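Local coordinates for Non-structural protein 5 (Modoc virus, PDB 2WA2) that probably methylates the cap of viral RNA at guanine N7 and ribose 2'-O through its methyltransferase domain, which binds S-adenosylmethionine, at residues L17-K22 against N195-D200. The protein carries 4 engineered substitutions. Sequence-based numbering, arbitrary orientation.
Sequences LGEIWK and NPYSCD
With CG of Tyr-197 set between its backbone N and carbonyl carbon (chi1 53°), the phenol ring is laid flat against the helix backbone at Gly-18. Gly-18 CA stands 3.6 Å from the centroid of the Tyr-197 ring, 14° off the normal, a CH-pi contact where no side chain intervenes. The Gly-18 carbonyl extends over the ring toward the hydroxyl end, Gly-18 C lying 3.5 Å from Tyr-197 CE1. Over the opposite face sits Asn-195 OD1, which also accepts a hydrogen bond from Ser-198 N (3.1 Å), an Asx motif, and a weak one from Tyr-197 N; the ring is thus sandwiched between helix and turn. Tyr-197 OH lies at the indole edge, in its plane, 3.9 Å from Trp-21 CZ3, and 3.7 Å from Lys-22 CB. Lys-22, bent at chi2 (76°), crosses this hydroxyl end at about a right angle; its NZ hydrogen-bonds Asn-160 O and forms a salt bridge with Glu-166. His-227 meets the Trp-21 ring edge-to-face and also meets the Tyr-197 ring. N-terminal helix 14-27 thus packs on a strand-to-helix turn of the FtsJ-like, Rossmann-type methyltransferase fold, between strand 188-193 and helix 199-212, with helices 163-183 and 239-254 around it.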
loop_
_atom_site.group_PDB
_atom_site.type_symbol
_atom_site.label_atom_id
_atom_site.label_comp_id
_atom_site.label_asym_id
_atom_site.label_seq_id
_atom_site.Cartn_x
_atom_site.Cartn_y
_atom_site.Cartn_z
ATOM N N LEU A 17 19.289 -8.115 -3.321
ATOM C CA LEU A 17 18.335 -9.196 -3.554
ATOM C C LEU A 17 17.028 -8.736 -4.275
ATOM O O LEU A 17 16.524 -9.416 -5.175
ATOM C CB LEU A 17 17.975 -9.885 -2.248
ATOM C CG LEU A 17 18.979 -10.857 -1.624
ATOM C CD1 LEU A 17 18.380 -11.289 -0.339
ATOM C CD2 LEU A 17 19.272 -12.089 -2.543
ATOM N N GLY A 18 16.476 -7.610 -3.851
ATOM C CA GLY A 18 15.276 -7.104 -4.531
ATOM C C GLY A 18 15.599 -6.667 -5.940
ATOM O O GLY A 18 14.774 -6.823 -6.866
ATOM N N GLU A 19 16.812 -6.139 -6.125
ATOM C CA GLU A 19 17.234 -5.709 -7.444
ATOM C C GLU A 19 17.435 -6.887 -8.368
ATOM O O GLU A 19 17.191 -6.769 -9.566
ATOM C CB GLU A 19 18.528 -4.886 -7.397
ATOM C CG GLU A 19 18.312 -3.406 -7.102
ATOM C CD GLU A 19 19.616 -2.688 -6.735
ATOM O OE1 GLU A 19 20.715 -3.115 -7.206
ATOM O OE2 GLU A 19 19.534 -1.709 -5.957
ATOM N N ILE A 20 17.971 -7.983 -7.825
ATOM C CA ILE A 20 18.083 -9.243 -8.579
ATOM C C ILE A 20 16.698 -9.730 -9.021
ATOM O O ILE A 20 16.475 -10.016 -10.215
ATOM C CB ILE A 20 18.808 -10.338 -7.769
ATOM C CG1 ILE A 20 20.281 -9.954 -7.560
ATOM C CG2 ILE A 20 18.675 -11.717 -8.478
ATOM C CD1 ILE A 20 21.001 -10.885 -6.494
ATOM N N TRP A 21 15.759 -9.763 -8.062
ATOM C CA TRP A 21 14.365 -10.121 -8.333
ATOM C C TRP A 21 13.816 -9.252 -9.455
ATOM O O TRP A 21 13.248 -9.784 -10.422
ATOM C CB TRP A 21 13.485 -10.020 -7.069
ATOM C CG TRP A 21 11.994 -10.049 -7.409
ATOM C CD1 TRP A 21 11.229 -11.149 -7.614
ATOM C CD2 TRP A 21 11.131 -8.905 -7.593
ATOM N NE1 TRP A 21 9.918 -10.761 -7.917
ATOM C CE2 TRP A 21 9.848 -9.397 -7.933
ATOM C CE3 TRP A 21 11.325 -7.506 -7.527
ATOM C CZ2 TRP A 21 8.750 -8.542 -8.183
ATOM C CZ3 TRP A 21 10.235 -6.659 -7.796
ATOM C CH2 TRP A 21 8.962 -7.186 -8.109
ATOM N N LYS A 22 14.040 -7.939 -9.376
ATOM C CA LYS A 22 13.494 -7.040 -10.405
ATOM C C LYS A 22 14.050 -7.334 -11.817
ATOM O O LYS A 22 13.310 -7.343 -12.811
ATOM C CB LYS A 22 13.772 -5.591 -10.048
ATOM C CG LYS A 22 13.053 -4.586 -10.949
ATOM C CD LYS A 22 11.580 -4.510 -10.553
ATOM C CE LYS A 22 10.868 -3.500 -11.330
ATOM N NZ LYS A 22 9.422 -3.450 -10.936
ATOM N N ASN A 195 8.168 -0.219 -3.642
ATOM C CA ASN A 195 9.519 -0.775 -3.679
ATOM C C ASN A 195 10.108 -0.617 -2.292
ATOM O O ASN A 195 10.639 0.468 -1.978
ATOM C CB ASN A 195 10.386 -0.006 -4.694
ATOM C CG ASN A 195 11.865 -0.408 -4.668
ATOM O OD1 ASN A 195 12.337 -1.085 -3.746
ATOM N ND2 ASN A 195 12.610 0.009 -5.695
ATOM N N PRO A 196 10.006 -1.670 -1.459
ATOM C CA PRO A 196 10.504 -1.610 -0.092
ATOM C C PRO A 196 11.965 -2.041 0.072
ATOM O O PRO A 196 12.468 -1.938 1.178
ATOM C CB PRO A 196 9.606 -2.623 0.629
ATOM C CG PRO A 196 9.394 -3.686 -0.391
ATOM C CD PRO A 196 9.319 -2.954 -1.730
ATOM N N TYR A 197 12.619 -2.518 -0.995
ATOM C CA TYR A 197 14.010 -3.018 -0.864
ATOM C C TYR A 197 15.092 -1.998 -1.191
ATOM O O TYR A 197 16.261 -2.210 -0.889
ATOM C CB TYR A 197 14.230 -4.285 -1.691
ATOM C CG TYR A 197 13.834 -4.123 -3.133
ATOM C CD1 TYR A 197 14.719 -3.597 -4.071
ATOM C CD2 TYR A 197 12.581 -4.521 -3.556
ATOM C CE1 TYR A 197 14.350 -3.451 -5.391
ATOM C CE2 TYR A 197 12.199 -4.395 -4.866
ATOM C CZ TYR A 197 13.073 -3.848 -5.768
ATOM O OH TYR A 197 12.662 -3.703 -7.064
ATOM N N SER A 198 14.706 -0.887 -1.787
ATOM C CA SER A 198 15.638 0.176 -2.090
ATOM C C SER A 198 16.231 0.719 -0.772
ATOM O O SER A 198 15.504 0.891 0.223
ATOM C CB SER A 198 14.895 1.259 -2.875
ATOM O OG SER A 198 15.479 2.528 -2.702
ATOM N N CYS A 199 17.540 0.967 -0.751
ATOM C CA CYS A 199 18.166 1.444 0.471
ATOM C C CYS A 199 17.546 2.735 1.003
ATOM O O CYS A 199 17.287 2.814 2.197
ATOM C CB CYS A 199 19.686 1.584 0.353
ATOM S SG CYS A 199 20.382 2.076 1.988
ATOM N N ASP A 200 17.311 3.738 0.143
ATOM C CA ASP A 200 16.691 4.988 0.610
ATOM C C ASP A 200 15.309 4.771 1.225
ATOM O O ASP A 200 14.941 5.409 2.228
ATOM C CB ASP A 200 16.630 6.085 -0.475
ATOM C CG ASP A 200 16.016 5.617 -1.778
ATOM O OD1 ASP A 200 15.421 4.510 -1.841
ATOM O OD2 ASP A 200 16.119 6.389 -2.771
#